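Side-chain contacts in actibind (PDB 3D3Z), which cleaves RNA as a ribonuclease of the T2 family, probably with no strict base specificity but a preference for adenylic acid: residues Gly137-Phe140 against Gln141-Asp145; Ser9-Ser12 against Cys13-Asp16; Thr168-Leu171 against Ser172-Glu175. All blocks are in the same frame, centred on the assembly; numbering follows the deposited sequence. Where two conformers were deposited one is given.

Interaction 1: Gly137-Phe140 against Gln141-Asp145; sequences GDFF and QQVVD
Val143 sets its CG2 methyl over one face of the Phe139 ring, one helical turn further along the chain. The methyl carbon lies 3.9 Å from the centroid of that ring, displaced toward the rim, so this is a CH-pi contact in which the ring atom CZ of Phe139 comes closest to Val143 CG2, at 3.8 Å. With CG of Phe139 anti to the backbone N (chi1 162°), the ring presents one face to the Val143 methyl. At the ring edge sits CD2 of Phe140, while CD2 of Phe139 stands over the centre of the Phe140 ring, and the edge of Phe139 thus meets the face of Phe140.

Each backbone N-H donates to the carbonyl oxygen four residues earlier, as in a regular alpha-helix: Gln141 N to Gly137 O (3.0 Å), Gln142 N to Asp138 O (2.8 Å), Val143 N to Phe139 O (2.9 Å) and Val144 N to Phe140 O (3.2 Å). They belong to helix 134-147, which in the T2 ribonuclease fold packs against both strand 49-56 of the antiparallel sheet and helix 85-94: Val143 and Val144 meet the strand at Ile50, while Phe140 and Val144 touch Met91 and Leu87. Phe139 meets Trp112 edge-to-face and comes within about 5 Å of the side chains of the predicted active-site residues Glu111 and His115.

Gln141, bent at chi2 (63°), offers NE2 to OD1 of Asp145 at 2.9 Å; the acceptor lies in the amide plane, but the nitrogen comes from above the carboxylate plane. The carboxylate of Asp138 turns elsewhere, to a hydrogen bond with Tyr127 and a salt bridge with Arg84.

Interaction 2: Ser9-Ser12 against Cys13-Asp16; sequences SPLS and CQTD
Leu11 lays its CD2 methyl along the side chain of Gln14, the two running side by side in the same direction. CD2 of Leu11 lies 3.9 Å from CG of Gln14 and only 3.4 Å from its CD, so the methyl rests against the amide carbon itself. Gln14 is extended beyond CG, which gives the leucine a long flank to lie against.

Between these two residues the chain reverses sharply. Gln14 N donates to Ser12 O at 2.7 Å, approaching from above the carbonyl plane at a C=O...N angle of 93°. With the positive phi of Cys13 (63°), this makes a classic gamma turn centred on the cysteine. Beyond it, Thr15 brings OG1 to 2.6 Å from Leu11 O and 3.6 Å from Pro10 CB; Asn17 OD1 is also within bonding range of OG1, and the single hydroxyl proton could go to either oxygen.

The turn lies at the surface, in the loop before strand 29-35. The OG of Ser12 bonds Gly28 O and also Val205 N, and the backbone of Ser12 pairs with Val205 of strand 195-206. Leu11 rests on Asn204 and Lys206 of that strand, and the Cys13-Cys58 disulfide links the turn to the chain beyond strand 49-56.

Interaction 3: Thr168-Leu171 against Ser172-Glu175; sequences TYKL and SDIE
Leu171 and Glu175, four residues apart on the first turn of helix 171-179, supply the main side-chain overlap. The leucine CG lies 3.8 Å from OE2 of Glu175, and its CD1 is 4.1 Å from the glutamate CG. This places aliphatic carbon beside the carboxylate, whose OE2 has its salt-bridge partner elsewhere, in Arg219. A looser apolar contact joins the loop to the helix where CB of Tyr169 meets CD1 of Ile174 at 4.2 Å. The tyrosine ring leads away from the helix to bond Thr162 O through OH.

Backbone hydrogen bonds open the helix. Lys170 is the N-cap residue, and its carbonyl oxygen receives two N-H groups: Ile174 N at 3.2 Å, in a nearly straight bond (166°), and Asp173 N, in a weak and much more bent one. Glu175 N to Leu171 O (2.9 Å) continues the i+4 to i pattern that Ile174 N begins.

A water carries the third kind of interaction. It accepts from Lys170 N at 3.0 Å and donates to Asp173 OD2 at 2.8 Å, resembling one half of a capping box without being one. The CG of Asp173, anti to its carbonyl carbon (chi1 -77°), turns the carboxylate back toward the start of the helix, where its negative charge would probably suit the helix dipole.

On its inner side the helix packs on strand 188-192, where Leu171, Ile174 and Glu175 all touch Val189. Backbone bonds from Tyr169 to Ile230 and from Leu171 to Asp227 tie the helix start to the C-terminal part of the chain.

All three contacts are local, yet each reflects its place in the fold. Interaction 1 is buried mid-helix, its chemistry aromatic and aliphatic, whereas interaction 2 is a surface turn without regular structure and interaction 3 a partly buried helix start. Interactions 1 and 3 lie on opposite sides of the chain's centre, their own centres about 30 Å apart. No two of the three touch; the nearest atoms of interactions 1 and 2 are about 12 Å apart. Different strands of the same antiparallel sheet receive them: 49-56 touches interaction 1, 195-206 interaction 2 and 188-192 interaction 3. In interaction 3 a water bridges the backbone and a carboxylate.

Interaction 1: Gly137-Phe140 against Gln141-Asp145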
loop_
_atom_site.group_PDB
_atom_site.type_symbol
_atom_site.label_atom_id
_atom_site.label_comp_id
_atom_site.label_asym_id
_atom_site.label_seq_id
_atom_site.Cartn_x
_atom_site.Cartn_y
_atom_site.Cartn_z
ATOM N N GLY A 137 9.295 -7.632 9.443
ATOM C CA GLY A 137 7.978 -7.959 9.964
ATOM C C GLY A 137 7.127 -6.742 10.285
ATOM O O GLY A 137 5.896 -6.753 10.044
ATOM N N ASP A 138 7.756 -5.712 10.862
ATOM C CA ASP A 138 7.043 -4.493 11.198
ATOM C C ASP A 138 6.457 -3.818 9.929
ATOM O O ASP A 138 5.363 -3.215 9.987
ATOM C CB ASP A 138 7.931 -3.486 11.913
ATOM C CG ASP A 138 8.186 -3.835 13.398
ATOM O OD1 ASP A 138 7.570 -4.769 13.975
ATOM O OD2 ASP A 138 9.010 -3.088 13.940
ATOM N N PHE A 139 7.220 -3.860 8.837
ATOM C CA PHE A 139 6.819 -3.315 7.538
ATOM C C PHE A 139 5.531 -4.011 7.055
ATOM O O PHE A 139 4.500 -3.353 6.852
ATOM C CB PHE A 139 7.962 -3.403 6.525
ATOM C CG PHE A 139 7.489 -3.261 5.062
ATOM C CD1 PHE A 139 7.368 -2.008 4.467
ATOM C CD2 PHE A 139 7.133 -4.360 4.331
ATOM C CE1 PHE A 139 6.930 -1.889 3.164
ATOM C CE2 PHE A 139 6.722 -4.254 2.999
ATOM C CZ PHE A 139 6.626 -2.996 2.433
ATOM N N PHE A 140 5.522 -5.329 7.025
ATOM C CA PHE A 140 4.350 -6.096 6.605
ATOM C C PHE A 140 3.163 -5.804 7.470
ATOM O O PHE A 140 2.116 -5.453 6.945
ATOM C CB PHE A 140 4.674 -7.564 6.526
ATOM C CG PHE A 140 5.477 -7.882 5.308
ATOM C CD1 PHE A 140 4.847 -7.962 4.063
ATOM C CD2 PHE A 140 6.849 -8.013 5.347
ATOM C CE1 PHE A 140 5.537 -8.166 2.912
ATOM C CE2 PHE A 140 7.553 -8.232 4.185
ATOM C CZ PHE A 140 6.883 -8.322 2.953
ATOM N N GLN A 141 3.375 -5.774 8.785
ATOM C CA GLN A 141 2.339 -5.295 9.725
ATOM C C GLN A 141 1.809 -3.877 9.422
ATOM O O GLN A 141 0.607 -3.680 9.406
ATOM C CB GLN A 141 2.787 -5.408 11.207
ATOM C CG GLN A 141 1.599 -5.200 12.174
ATOM C CD GLN A 141 0.508 -6.240 12.055
ATOM O OE1 GLN A 141 0.731 -7.415 12.338
ATOM N NE2 GLN A 141 -0.713 -5.800 11.771
ATOM N N GLN A 142 2.695 -2.933 9.158
ATOM C CA GLN A 142 2.330 -1.522 8.889
ATOM C C GLN A 142 1.468 -1.427 7.603
ATOM O O GLN A 142 0.461 -0.770 7.577
ATOM C CB GLN A 142 3.611 -0.707 8.730
ATOM C CG GLN A 142 3.413 0.793 8.545
ATOM C CD GLN A 142 2.656 1.463 9.650
ATOM O OE1 GLN A 142 2.925 1.227 10.822
ATOM N NE2 GLN A 142 1.717 2.308 9.291
ATOM N N VAL A 143 1.902 -2.105 6.534
ATOM C CA VAL A 143 1.128 -2.117 5.250
ATOM C C VAL A 143 -0.300 -2.577 5.520
ATOM O O VAL A 143 -1.319 -1.929 5.151
ATOM C CB VAL A 143 1.807 -3.003 4.168
ATOM C CG1 VAL A 143 0.942 -2.979 2.872
ATOM C CG2 VAL A 143 3.212 -2.527 3.931
ATOM N N VAL A 144 -0.396 -3.673 6.246
ATOM C CA VAL A 144 -1.686 -4.257 6.627
ATOM C C VAL A 144 -2.510 -3.284 7.454
ATOM O O VAL A 144 -3.712 -3.070 7.188
ATOM C CB VAL A 144 -1.525 -5.630 7.372
ATOM C CG1 VAL A 144 -2.844 -6.030 8.140
ATOM C CG2 VAL A 144 -1.146 -6.767 6.363
ATOM N N ASP A 145 -1.859 -2.656 8.444
ATOM C CA ASP A 145 -2.567 -1.707 9.304
ATOM C C ASP A 145 -3.184 -0.548 8.485
ATOM O O ASP A 145 -4.324 -0.165 8.709
ATOM C CB ASP A 145 -1.639 -1.127 10.388
ATOM C CG ASP A 145 -1.267 -2.139 11.463
ATOM O OD1 ASP A 145 -1.924 -3.183 11.584
ATOM O OD2 ASP A 145 -0.343 -1.825 12.214
#

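Interaction 2: Ser9-Ser12 against Cys13-Asp16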
loop_
_atom_site.group_PDB
_atom_site.type_symbol
_atom_site.label_atom_id
_atom_site.label_comp_id
_atom_site.label_asym_id
_atom_site.label_seq_id
_atom_site.Cartn_x
_atom_site.Cartn_y
_atom_site.Cartn_z
ATOM N N SER A 9 5.510 15.678 15.053
ATOM C CA SER A 9 6.655 15.630 14.147
ATOM C C SER A 9 6.290 16.338 12.819
ATOM O O SER A 9 5.118 16.316 12.437
ATOM C CB SER A 9 7.069 14.175 13.891
ATOM O OG SER A 9 7.538 13.536 15.058
ATOM N N PRO A 10 7.279 16.949 12.133
ATOM C CA PRO A 10 6.970 17.655 10.898
ATOM C C PRO A 10 6.643 16.705 9.711
ATOM O O PRO A 10 7.317 15.663 9.501
ATOM C CB PRO A 10 8.247 18.427 10.623
ATOM C CG PRO A 10 9.323 17.582 11.197
ATOM C CD PRO A 10 8.725 16.969 12.404
ATOM N N LEU A 11 5.632 17.115 8.936
ATOM C CA LEU A 11 5.090 16.325 7.845
ATOM C C LEU A 11 6.105 16.196 6.710
ATOM O O LEU A 11 6.722 17.197 6.278
ATOM C CB LEU A 11 3.788 16.972 7.370
ATOM C CG LEU A 11 2.745 16.214 6.593
ATOM C CD1 LEU A 11 2.151 14.981 7.264
ATOM C CD2 LEU A 11 1.638 17.254 6.287
ATOM N N SER A 12 6.319 14.959 6.257
ATOM C CA SER A 12 7.188 14.712 5.116
ATOM C C SER A 12 6.616 15.421 3.862
ATOM O O SER A 12 5.422 15.639 3.766
ATOM C CB SER A 12 7.381 13.204 4.859
ATOM O OG SER A 12 6.145 12.554 4.646
ATOM N N CYS A 13 7.512 15.747 2.954
ATOM C CA CYS A 13 7.268 16.475 1.702
ATOM C C CYS A 13 6.760 17.890 1.866
ATOM O O CYS A 13 7.240 18.758 1.157
ATOM C CB CYS A 13 6.323 15.738 0.736
ATOM S SG CYS A 13 7.031 14.310 0.002
ATOM N N GLN A 14 5.786 18.080 2.765
ATOM C CA GLN A 14 5.173 19.369 3.023
ATOM C C GLN A 14 6.044 20.283 3.879
ATOM O O GLN A 14 5.665 21.435 4.063
ATOM C CB GLN A 14 3.755 19.195 3.623
ATOM C CG GLN A 14 2.817 18.351 2.722
ATOM C CD GLN A 14 1.319 18.324 3.118
ATOM O OE1 GLN A 14 0.702 19.377 3.333
ATOM N NE2 GLN A 14 0.706 17.108 3.146
ATOM N N THR A 15 7.188 19.793 4.392
ATOM C CA THR A 15 8.128 20.608 5.184
ATOM C C THR A 15 9.554 20.381 4.719
ATOM O O THR A 15 9.846 19.403 4.066
ATOM C CB THR A 15 8.018 20.335 6.759
ATOM O OG1 THR A 15 8.430 18.999 7.080
ATOM C CG2 THR A 15 6.595 20.533 7.272
ATOM N N ASP A 16 10.443 21.286 5.104
ATOM C CA ASP A 16 11.839 21.204 4.742
ATOM C C ASP A 16 12.714 20.751 5.932
ATOM O O ASP A 16 13.241 21.577 6.685
ATOM C CB ASP A 16 12.364 22.557 4.225
ATOM C CG ASP A 16 13.785 22.452 3.759
ATOM O OD1 ASP A 16 14.167 21.335 3.401
ATOM O OD2 ASP A 16 14.538 23.441 3.760
#

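Interaction 3: Thr168-Leu171 against Ser172-Glu175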
loop_
_atom_site.group_PDB
_atom_site.type_symbol
_atom_site.label_atom_id
_atom_site.label_comp_id
_atom_site.label_asym_id
_atom_site.label_seq_id
_atom_site.Cartn_x
_atom_site.Cartn_y
_atom_site.Cartn_z
ATOM N N THR A 168 -21.403 0.287 -16.371
ATOM C CA THR A 168 -20.110 0.934 -16.526
ATOM C C THR A 168 -20.139 2.209 -15.737
ATOM O O THR A 168 -21.203 2.677 -15.329
ATOM C CB THR A 168 -19.700 1.242 -17.993
ATOM O OG1 THR A 168 -20.584 2.230 -18.553
ATOM C CG2 THR A 168 -19.657 -0.026 -18.850
ATOM N N TYR A 169 -18.969 2.777 -15.511
ATOM C CA TYR A 169 -18.837 3.828 -14.519
ATOM C C TYR A 169 -17.982 4.963 -15.011
ATOM O O TYR A 169 -17.172 4.816 -15.942
ATOM C CB TYR A 169 -18.289 3.263 -13.175
ATOM C CG TYR A 169 -19.174 2.243 -12.508
ATOM C CD1 TYR A 169 -20.299 2.631 -11.802
ATOM C CD2 TYR A 169 -18.883 0.865 -12.582
ATOM C CE1 TYR A 169 -21.116 1.696 -11.208
ATOM C CE2 TYR A 169 -19.703 -0.079 -11.982
ATOM C CZ TYR A 169 -20.809 0.346 -11.294
ATOM O OH TYR A 169 -21.625 -0.565 -10.669
ATOM N N LYS A 170 -18.200 6.108 -14.369
ATOM C CA LYS A 170 -17.470 7.344 -14.664
ATOM C C LYS A 170 -16.274 7.531 -13.727
ATOM O O LYS A 170 -16.384 7.337 -12.539
ATOM C CB LYS A 170 -18.428 8.562 -14.600
ATOM C CG LYS A 170 -19.393 8.630 -15.839
ATOM C CD LYS A 170 -20.802 9.160 -15.493
ATOM C CE LYS A 170 -21.970 8.450 -16.270
ATOM N NZ LYS A 170 -23.365 8.916 -15.769
ATOM N N LEU A 171 -15.152 7.970 -14.269
ATOM C CA LEU A 171 -13.950 8.145 -13.481
ATOM C C LEU A 171 -14.149 9.059 -12.294
ATOM O O LEU A 171 -13.645 8.783 -11.199
ATOM C CB LEU A 171 -12.808 8.663 -14.339
ATOM C CG LEU A 171 -11.448 8.810 -13.691
ATOM C CD1 LEU A 171 -10.968 7.486 -12.987
ATOM C CD2 LEU A 171 -10.443 9.269 -14.732
ATOM N N SER A 172 -14.846 10.174 -12.525
ATOM C CA SER A 172 -15.006 11.187 -11.505
ATOM C C SER A 172 -15.820 10.641 -10.347
ATOM O O SER A 172 -15.601 11.054 -9.226
ATOM C CB SER A 172 -15.659 12.473 -12.099
ATOM O OG SER A 172 -17.070 12.331 -12.106
ATOM N N ASP A 173 -16.781 9.754 -10.614
ATOM C CA ASP A 173 -17.578 9.143 -9.563
ATOM C C ASP A 173 -16.719 8.199 -8.679
ATOM O O ASP A 173 -16.869 8.194 -7.440
ATOM C CB ASP A 173 -18.767 8.364 -10.155
ATOM C CG ASP A 173 -19.939 9.303 -10.626
ATOM O OD1 ASP A 173 -19.897 10.498 -10.298
ATOM O OD2 ASP A 173 -20.873 8.822 -11.286
ATOM N N ILE A 174 -15.865 7.418 -9.347
ATOM C CA ILE A 174 -14.903 6.482 -8.704
ATOM C C ILE A 174 -13.972 7.300 -7.806
ATOM O O ILE A 174 -13.812 7.003 -6.621
ATOM C CB ILE A 174 -14.077 5.685 -9.766
ATOM C CG1 ILE A 174 -14.973 4.690 -10.518
ATOM C CG2 ILE A 174 -12.851 4.938 -9.110
ATOM C CD1 ILE A 174 -14.392 4.212 -11.822
ATOM N N GLU A 175 -13.360 8.321 -8.388
ATOM C CA GLU A 175 -12.495 9.245 -7.677
ATOM C C GLU A 175 -13.111 9.933 -6.464
ATOM O O GLU A 175 -12.444 10.085 -5.417
ATOM C CB GLU A 175 -11.983 10.308 -8.638
ATOM C CG GLU A 175 -10.957 9.777 -9.613
ATOM C CD GLU A 175 -10.514 10.800 -10.611
ATOM O OE1 GLU A 175 -11.310 11.722 -10.888
ATOM O OE2 GLU A 175 -9.381 10.673 -11.130
HETATM O O HOH W 1 -20.524 6.264 -12.439
#